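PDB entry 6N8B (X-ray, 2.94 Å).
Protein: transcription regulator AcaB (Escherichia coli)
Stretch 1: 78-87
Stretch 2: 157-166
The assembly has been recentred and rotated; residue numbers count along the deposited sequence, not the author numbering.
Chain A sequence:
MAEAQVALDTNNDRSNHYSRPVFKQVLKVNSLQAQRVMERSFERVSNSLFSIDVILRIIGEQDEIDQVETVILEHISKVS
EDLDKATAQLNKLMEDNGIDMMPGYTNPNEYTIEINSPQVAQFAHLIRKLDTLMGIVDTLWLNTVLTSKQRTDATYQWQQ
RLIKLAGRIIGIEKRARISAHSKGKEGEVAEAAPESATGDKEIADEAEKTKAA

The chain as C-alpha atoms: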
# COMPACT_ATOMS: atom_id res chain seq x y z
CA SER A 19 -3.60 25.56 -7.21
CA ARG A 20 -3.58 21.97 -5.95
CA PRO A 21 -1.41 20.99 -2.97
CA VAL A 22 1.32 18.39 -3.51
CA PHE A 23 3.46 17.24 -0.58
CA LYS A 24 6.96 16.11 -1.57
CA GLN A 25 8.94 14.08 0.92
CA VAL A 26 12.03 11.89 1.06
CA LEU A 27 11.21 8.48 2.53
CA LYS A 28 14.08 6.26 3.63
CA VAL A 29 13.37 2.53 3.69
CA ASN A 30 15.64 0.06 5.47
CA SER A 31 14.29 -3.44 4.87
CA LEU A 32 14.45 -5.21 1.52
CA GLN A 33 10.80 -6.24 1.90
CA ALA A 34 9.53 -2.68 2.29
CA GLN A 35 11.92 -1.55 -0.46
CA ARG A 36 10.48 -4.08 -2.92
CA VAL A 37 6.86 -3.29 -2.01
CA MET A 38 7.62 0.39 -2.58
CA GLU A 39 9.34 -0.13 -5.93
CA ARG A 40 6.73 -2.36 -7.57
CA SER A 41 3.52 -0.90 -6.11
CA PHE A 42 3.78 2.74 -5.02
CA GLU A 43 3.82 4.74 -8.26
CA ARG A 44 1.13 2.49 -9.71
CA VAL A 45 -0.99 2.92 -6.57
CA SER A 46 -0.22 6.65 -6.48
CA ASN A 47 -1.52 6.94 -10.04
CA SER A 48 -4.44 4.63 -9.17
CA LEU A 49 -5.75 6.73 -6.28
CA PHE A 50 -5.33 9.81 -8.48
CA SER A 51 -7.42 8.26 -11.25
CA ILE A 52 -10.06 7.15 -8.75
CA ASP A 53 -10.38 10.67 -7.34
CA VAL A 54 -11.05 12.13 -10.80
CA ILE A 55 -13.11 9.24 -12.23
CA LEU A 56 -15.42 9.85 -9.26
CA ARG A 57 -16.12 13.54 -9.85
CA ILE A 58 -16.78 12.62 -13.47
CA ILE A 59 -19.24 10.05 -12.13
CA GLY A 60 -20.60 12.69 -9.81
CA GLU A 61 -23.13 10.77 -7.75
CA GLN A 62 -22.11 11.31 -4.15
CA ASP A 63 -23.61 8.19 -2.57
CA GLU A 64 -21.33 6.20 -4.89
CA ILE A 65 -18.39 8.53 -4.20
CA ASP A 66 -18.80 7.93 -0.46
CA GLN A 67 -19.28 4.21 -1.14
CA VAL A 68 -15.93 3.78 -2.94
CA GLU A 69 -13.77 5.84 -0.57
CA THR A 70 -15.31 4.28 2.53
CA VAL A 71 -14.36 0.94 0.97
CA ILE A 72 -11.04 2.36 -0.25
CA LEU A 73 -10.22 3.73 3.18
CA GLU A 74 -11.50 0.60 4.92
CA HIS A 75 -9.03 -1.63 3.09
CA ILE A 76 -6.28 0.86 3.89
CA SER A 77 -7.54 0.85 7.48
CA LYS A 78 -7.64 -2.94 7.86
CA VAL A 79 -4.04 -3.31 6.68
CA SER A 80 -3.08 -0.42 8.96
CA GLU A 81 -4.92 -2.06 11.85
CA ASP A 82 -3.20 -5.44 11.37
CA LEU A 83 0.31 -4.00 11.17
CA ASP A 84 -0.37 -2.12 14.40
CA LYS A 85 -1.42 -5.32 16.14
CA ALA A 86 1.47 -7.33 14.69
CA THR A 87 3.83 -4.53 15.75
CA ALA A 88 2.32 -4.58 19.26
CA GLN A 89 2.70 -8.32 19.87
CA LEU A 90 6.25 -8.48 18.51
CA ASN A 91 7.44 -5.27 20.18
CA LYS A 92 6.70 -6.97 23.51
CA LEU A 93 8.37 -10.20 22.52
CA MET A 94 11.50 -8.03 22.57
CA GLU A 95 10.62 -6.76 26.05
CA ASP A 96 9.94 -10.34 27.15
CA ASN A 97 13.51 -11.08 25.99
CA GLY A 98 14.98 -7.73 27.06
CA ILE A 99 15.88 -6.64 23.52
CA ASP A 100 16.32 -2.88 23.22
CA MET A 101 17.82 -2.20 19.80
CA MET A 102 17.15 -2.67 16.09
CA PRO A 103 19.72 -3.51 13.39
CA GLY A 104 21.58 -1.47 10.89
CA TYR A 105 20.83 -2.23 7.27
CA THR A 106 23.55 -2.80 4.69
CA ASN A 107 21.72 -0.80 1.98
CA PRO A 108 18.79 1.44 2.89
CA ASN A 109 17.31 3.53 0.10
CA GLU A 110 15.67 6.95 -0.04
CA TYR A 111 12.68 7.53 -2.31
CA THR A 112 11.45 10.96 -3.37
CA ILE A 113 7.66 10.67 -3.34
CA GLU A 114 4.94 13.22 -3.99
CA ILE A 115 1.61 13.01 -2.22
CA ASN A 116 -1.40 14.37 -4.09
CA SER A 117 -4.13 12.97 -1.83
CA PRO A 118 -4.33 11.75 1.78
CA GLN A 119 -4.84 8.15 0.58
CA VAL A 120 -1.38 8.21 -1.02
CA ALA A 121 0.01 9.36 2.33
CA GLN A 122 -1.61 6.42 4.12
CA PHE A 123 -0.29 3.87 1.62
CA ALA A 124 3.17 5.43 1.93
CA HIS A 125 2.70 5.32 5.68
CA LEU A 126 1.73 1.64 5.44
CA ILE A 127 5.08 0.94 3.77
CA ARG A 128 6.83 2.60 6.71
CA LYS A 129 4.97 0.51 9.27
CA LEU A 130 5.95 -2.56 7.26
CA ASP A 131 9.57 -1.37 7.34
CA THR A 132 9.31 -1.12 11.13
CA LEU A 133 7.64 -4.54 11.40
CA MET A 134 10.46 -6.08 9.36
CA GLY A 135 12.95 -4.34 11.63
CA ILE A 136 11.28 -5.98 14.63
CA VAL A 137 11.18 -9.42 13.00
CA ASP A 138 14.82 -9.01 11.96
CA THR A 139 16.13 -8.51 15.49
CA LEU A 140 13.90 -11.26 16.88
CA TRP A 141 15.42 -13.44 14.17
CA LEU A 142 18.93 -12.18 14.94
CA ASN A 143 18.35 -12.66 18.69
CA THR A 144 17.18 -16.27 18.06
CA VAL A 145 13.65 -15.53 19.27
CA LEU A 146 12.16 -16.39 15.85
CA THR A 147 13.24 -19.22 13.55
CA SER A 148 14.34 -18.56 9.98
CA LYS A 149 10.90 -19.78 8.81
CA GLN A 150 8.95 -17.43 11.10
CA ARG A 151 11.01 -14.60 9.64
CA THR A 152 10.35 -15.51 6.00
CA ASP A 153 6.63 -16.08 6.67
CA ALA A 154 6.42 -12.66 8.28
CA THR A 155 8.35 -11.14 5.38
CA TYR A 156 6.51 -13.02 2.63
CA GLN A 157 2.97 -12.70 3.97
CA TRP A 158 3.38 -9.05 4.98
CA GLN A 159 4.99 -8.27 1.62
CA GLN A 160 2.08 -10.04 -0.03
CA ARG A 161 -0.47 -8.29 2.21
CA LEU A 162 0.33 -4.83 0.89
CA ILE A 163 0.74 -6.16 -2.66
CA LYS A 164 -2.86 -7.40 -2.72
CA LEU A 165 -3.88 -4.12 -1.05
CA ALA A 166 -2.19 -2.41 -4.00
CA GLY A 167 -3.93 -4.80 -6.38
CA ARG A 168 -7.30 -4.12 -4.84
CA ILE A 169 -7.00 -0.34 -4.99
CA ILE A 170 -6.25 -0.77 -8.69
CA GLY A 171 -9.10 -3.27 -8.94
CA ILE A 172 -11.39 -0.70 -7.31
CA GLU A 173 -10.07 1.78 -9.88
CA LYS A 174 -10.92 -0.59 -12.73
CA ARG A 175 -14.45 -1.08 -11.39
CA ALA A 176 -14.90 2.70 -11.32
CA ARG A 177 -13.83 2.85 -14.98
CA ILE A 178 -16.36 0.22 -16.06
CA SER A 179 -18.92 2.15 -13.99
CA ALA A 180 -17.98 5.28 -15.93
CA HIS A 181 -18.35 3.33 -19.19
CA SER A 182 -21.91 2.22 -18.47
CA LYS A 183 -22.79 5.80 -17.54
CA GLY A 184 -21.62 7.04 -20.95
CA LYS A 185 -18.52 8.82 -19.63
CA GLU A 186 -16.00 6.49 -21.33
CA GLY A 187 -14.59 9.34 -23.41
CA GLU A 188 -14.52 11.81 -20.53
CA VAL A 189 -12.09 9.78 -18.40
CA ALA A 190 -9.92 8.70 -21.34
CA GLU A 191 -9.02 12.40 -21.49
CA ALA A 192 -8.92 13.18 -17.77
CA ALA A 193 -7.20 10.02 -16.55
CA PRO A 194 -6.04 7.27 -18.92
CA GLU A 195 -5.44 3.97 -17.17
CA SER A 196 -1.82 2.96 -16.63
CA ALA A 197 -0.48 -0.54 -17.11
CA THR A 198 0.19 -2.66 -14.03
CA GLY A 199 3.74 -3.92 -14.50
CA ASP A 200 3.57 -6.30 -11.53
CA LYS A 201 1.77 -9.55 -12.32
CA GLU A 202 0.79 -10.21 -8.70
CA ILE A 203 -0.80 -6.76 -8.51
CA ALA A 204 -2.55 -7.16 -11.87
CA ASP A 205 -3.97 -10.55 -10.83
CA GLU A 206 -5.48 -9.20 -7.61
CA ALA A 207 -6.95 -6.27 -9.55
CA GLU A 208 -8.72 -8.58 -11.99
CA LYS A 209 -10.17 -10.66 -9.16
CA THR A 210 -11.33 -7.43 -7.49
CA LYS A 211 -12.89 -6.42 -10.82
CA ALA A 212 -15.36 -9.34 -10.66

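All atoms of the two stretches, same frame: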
# COMPACT_ATOMS: atom_id res chain seq x y z
N LYS A 78 -7.81 -1.58 7.35
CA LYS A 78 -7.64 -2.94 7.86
C LYS A 78 -6.18 -3.37 7.81
O LYS A 78 -5.68 -3.98 8.76
CB LYS A 78 -8.52 -3.92 7.09
CG LYS A 78 -8.27 -5.36 7.45
CD LYS A 78 -8.86 -5.69 8.80
CE LYS A 78 -8.57 -7.12 9.19
NZ LYS A 78 -8.64 -7.30 10.65
N VAL A 79 -5.47 -3.04 6.73
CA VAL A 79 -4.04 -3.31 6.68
C VAL A 79 -3.32 -2.51 7.76
O VAL A 79 -2.44 -3.03 8.45
CB VAL A 79 -3.48 -3.01 5.28
CG1 VAL A 79 -1.97 -3.22 5.26
CG2 VAL A 79 -4.15 -3.89 4.25
N SER A 80 -3.69 -1.24 7.92
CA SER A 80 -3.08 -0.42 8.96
C SER A 80 -3.35 -0.99 10.34
O SER A 80 -2.47 -0.97 11.22
CB SER A 80 -3.59 1.02 8.86
OG SER A 80 -3.00 1.83 9.86
N GLU A 81 -4.56 -1.50 10.56
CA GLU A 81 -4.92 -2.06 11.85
C GLU A 81 -4.12 -3.33 12.15
O GLU A 81 -3.69 -3.54 13.29
CB GLU A 81 -6.42 -2.35 11.85
CG GLU A 81 -7.28 -1.10 11.91
CD GLU A 81 -8.72 -1.36 11.54
OE1 GLU A 81 -9.43 -0.40 11.18
OE2 GLU A 81 -9.17 -2.53 11.63
N ASP A 82 -3.89 -4.17 11.13
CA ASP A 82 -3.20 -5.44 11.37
C ASP A 82 -1.69 -5.29 11.50
O ASP A 82 -1.06 -6.11 12.17
CB ASP A 82 -3.52 -6.44 10.26
CG ASP A 82 -4.99 -6.77 10.17
OD1 ASP A 82 -5.72 -6.52 11.15
OD2 ASP A 82 -5.41 -7.28 9.11
N LEU A 83 -1.09 -4.27 10.89
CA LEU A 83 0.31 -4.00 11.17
C LEU A 83 0.50 -3.45 12.57
O LEU A 83 1.48 -3.77 13.24
CB LEU A 83 0.90 -3.04 10.14
CG LEU A 83 0.91 -3.46 8.67
CD1 LEU A 83 0.75 -2.26 7.77
CD2 LEU A 83 2.19 -4.19 8.35
N ASP A 84 -0.45 -2.63 13.04
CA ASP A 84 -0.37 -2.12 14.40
C ASP A 84 -0.43 -3.24 15.42
O ASP A 84 0.30 -3.23 16.42
CB ASP A 84 -1.48 -1.09 14.65
CG ASP A 84 -1.18 0.26 14.01
OD1 ASP A 84 -0.00 0.51 13.67
OD2 ASP A 84 -2.12 1.06 13.86
N LYS A 85 -1.29 -4.24 15.18
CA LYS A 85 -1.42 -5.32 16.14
C LYS A 85 -0.25 -6.29 16.05
O LYS A 85 0.21 -6.81 17.07
CB LYS A 85 -2.75 -6.06 15.92
CG LYS A 85 -3.32 -6.71 17.17
CD LYS A 85 -4.20 -7.90 16.83
CE LYS A 85 -5.06 -8.32 18.02
NZ LYS A 85 -4.24 -8.59 19.23
N ALA A 86 0.24 -6.55 14.84
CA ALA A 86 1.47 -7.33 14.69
C ALA A 86 2.65 -6.62 15.34
O ALA A 86 3.45 -7.25 16.03
CB ALA A 86 1.74 -7.60 13.21
N THR A 87 2.77 -5.31 15.11
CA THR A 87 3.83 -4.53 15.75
C THR A 87 3.73 -4.62 17.27
O THR A 87 4.75 -4.73 17.96
CB THR A 87 3.76 -3.07 15.30
OG1 THR A 87 3.58 -3.02 13.87
CG2 THR A 87 5.03 -2.34 15.66
N GLN A 157 4.40 -12.98 3.86
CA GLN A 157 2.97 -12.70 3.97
C GLN A 157 2.70 -11.21 4.14
O GLN A 157 1.69 -10.71 3.64
CB GLN A 157 2.34 -13.49 5.12
CG GLN A 157 2.38 -15.00 4.93
CD GLN A 157 1.78 -15.75 6.11
OE1 GLN A 157 0.90 -15.22 6.79
NE2 GLN A 157 2.26 -16.97 6.36
N TRP A 158 3.58 -10.49 4.84
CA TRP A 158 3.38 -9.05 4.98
C TRP A 158 3.72 -8.32 3.68
O TRP A 158 3.05 -7.34 3.33
CB TRP A 158 4.21 -8.50 6.14
CG TRP A 158 3.57 -8.78 7.45
CD1 TRP A 158 4.05 -9.59 8.44
CD2 TRP A 158 2.31 -8.29 7.90
NE1 TRP A 158 3.16 -9.61 9.49
CE2 TRP A 158 2.09 -8.82 9.18
CE3 TRP A 158 1.34 -7.44 7.34
CZ2 TRP A 158 0.94 -8.54 9.92
CZ3 TRP A 158 0.21 -7.16 8.07
CH2 TRP A 158 0.02 -7.70 9.35
N GLN A 159 4.75 -8.77 2.97
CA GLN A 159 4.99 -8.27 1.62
C GLN A 159 3.77 -8.50 0.75
O GLN A 159 3.28 -7.58 0.08
CB GLN A 159 6.20 -8.95 1.00
CG GLN A 159 7.25 -8.02 0.46
CD GLN A 159 8.47 -8.75 -0.03
OE1 GLN A 159 8.92 -9.72 0.58
NE2 GLN A 159 9.02 -8.30 -1.16
N GLN A 160 3.23 -9.71 0.79
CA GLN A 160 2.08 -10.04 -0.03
C GLN A 160 0.84 -9.26 0.41
O GLN A 160 0.04 -8.87 -0.44
CB GLN A 160 1.83 -11.55 0.04
CG GLN A 160 0.82 -12.09 -0.96
CD GLN A 160 0.34 -13.48 -0.57
OE1 GLN A 160 0.63 -14.46 -1.26
NE2 GLN A 160 -0.36 -13.57 0.55
N ARG A 161 0.72 -8.96 1.70
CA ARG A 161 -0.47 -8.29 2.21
C ARG A 161 -0.64 -6.90 1.61
O ARG A 161 -1.75 -6.52 1.22
CB ARG A 161 -0.41 -8.21 3.74
CG ARG A 161 -1.62 -7.56 4.37
CD ARG A 161 -2.66 -8.59 4.79
NE ARG A 161 -3.95 -7.95 5.02
CZ ARG A 161 -4.33 -7.42 6.17
NH1 ARG A 161 -3.52 -7.45 7.22
NH2 ARG A 161 -5.53 -6.86 6.29
N LEU A 162 0.44 -6.14 1.52
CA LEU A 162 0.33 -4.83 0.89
C LEU A 162 0.24 -4.95 -0.63
O LEU A 162 -0.38 -4.09 -1.27
CB LEU A 162 1.52 -3.94 1.26
CG LEU A 162 1.45 -3.33 2.66
CD1 LEU A 162 2.22 -4.16 3.67
CD2 LEU A 162 1.95 -1.89 2.63
N ILE A 163 0.83 -5.99 -1.22
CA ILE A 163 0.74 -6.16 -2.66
C ILE A 163 -0.70 -6.39 -3.09
O ILE A 163 -1.18 -5.78 -4.06
CB ILE A 163 1.66 -7.31 -3.13
CG1 ILE A 163 3.13 -6.89 -3.05
CG2 ILE A 163 1.32 -7.70 -4.55
CD1 ILE A 163 3.51 -5.74 -3.98
N LYS A 164 -1.44 -7.26 -2.39
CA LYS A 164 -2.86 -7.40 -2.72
C LYS A 164 -3.66 -6.15 -2.34
O LYS A 164 -4.66 -5.85 -3.00
CB LYS A 164 -3.46 -8.68 -2.13
CG LYS A 164 -3.13 -9.03 -0.71
CD LYS A 164 -4.30 -9.76 -0.08
CE LYS A 164 -4.24 -11.26 -0.35
NZ LYS A 164 -3.09 -11.99 0.28
N LEU A 165 -3.25 -5.42 -1.30
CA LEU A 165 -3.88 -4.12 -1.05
C LEU A 165 -3.68 -3.20 -2.24
O LEU A 165 -4.63 -2.56 -2.72
CB LEU A 165 -3.32 -3.49 0.21
CG LEU A 165 -3.90 -2.09 0.46
CD1 LEU A 165 -5.42 -2.15 0.55
CD2 LEU A 165 -3.31 -1.48 1.71
N ALA A 166 -2.45 -3.11 -2.74
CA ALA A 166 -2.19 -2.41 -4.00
C ALA A 166 -3.10 -2.91 -5.11
O ALA A 166 -3.80 -2.12 -5.75
CB ALA A 166 -0.72 -2.59 -4.39

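A single carboxylate oxygen, Asp82 OD2, receives both terminal nitrogens of Arg161 and so ties together two helices whose axes come no closer than 11.1 Å. Arg161 NH1 donates to Asp82 OD2 at 2.7 Å, and Arg161 NH2 adds a weak hydrogen bond to the same Asp82 OD2 at 2.9 Å; opposite charges make the pair a salt bridge. The other oxygen is taken within its own helix: Lys78 NZ donates to Asp82 OD1 at 3.1 Å, a second salt bridge spanning one turn, so the carboxylate is shared between a basic group on each helix. The helices run nearly antiparallel, at 166°, and each continues beyond its stretch at both ends. Accordingly the register descends on one side as it climbs on the other: Val79 CA lies 7.4 Å from Leu162 CA, and Leu83 CA lies 8.6 Å from Trp158 CA. The guanidinium of Arg161 also has nonpolar company. Val79 CG2 covers one of its faces, 3.9 Å from Arg161 NH2, whereas Asp82 OD2 approaches at the edge, near the plane, where the N-H groups point. Val79 itself is buried and aims toward the partner helix; its CG2 meets Leu165 CD2 at 3.6 Å and its CG1 lies 4.3 Å from Leu162 CG, an apolar patch beside the charged pair. Farther along, the indole of Trp158 meets three residues, Asp82, Leu83 and Ala86. Leu83 starts sideways, but its end comes nearer, bringing CD2 to 3.5 Å from Trp158 CE3. Ala86 CB, on a short side chain pointing toward the other helix, reaches 3.5 Å from Trp158 CZ2. The backbone oxygen Asp82 O lies 3.4 Å from Trp158 CH2, while still accepting the helical hydrogen bond from Ala86 N at 3.0 Å. In all, the contact buries 427 Å², summed over both sides.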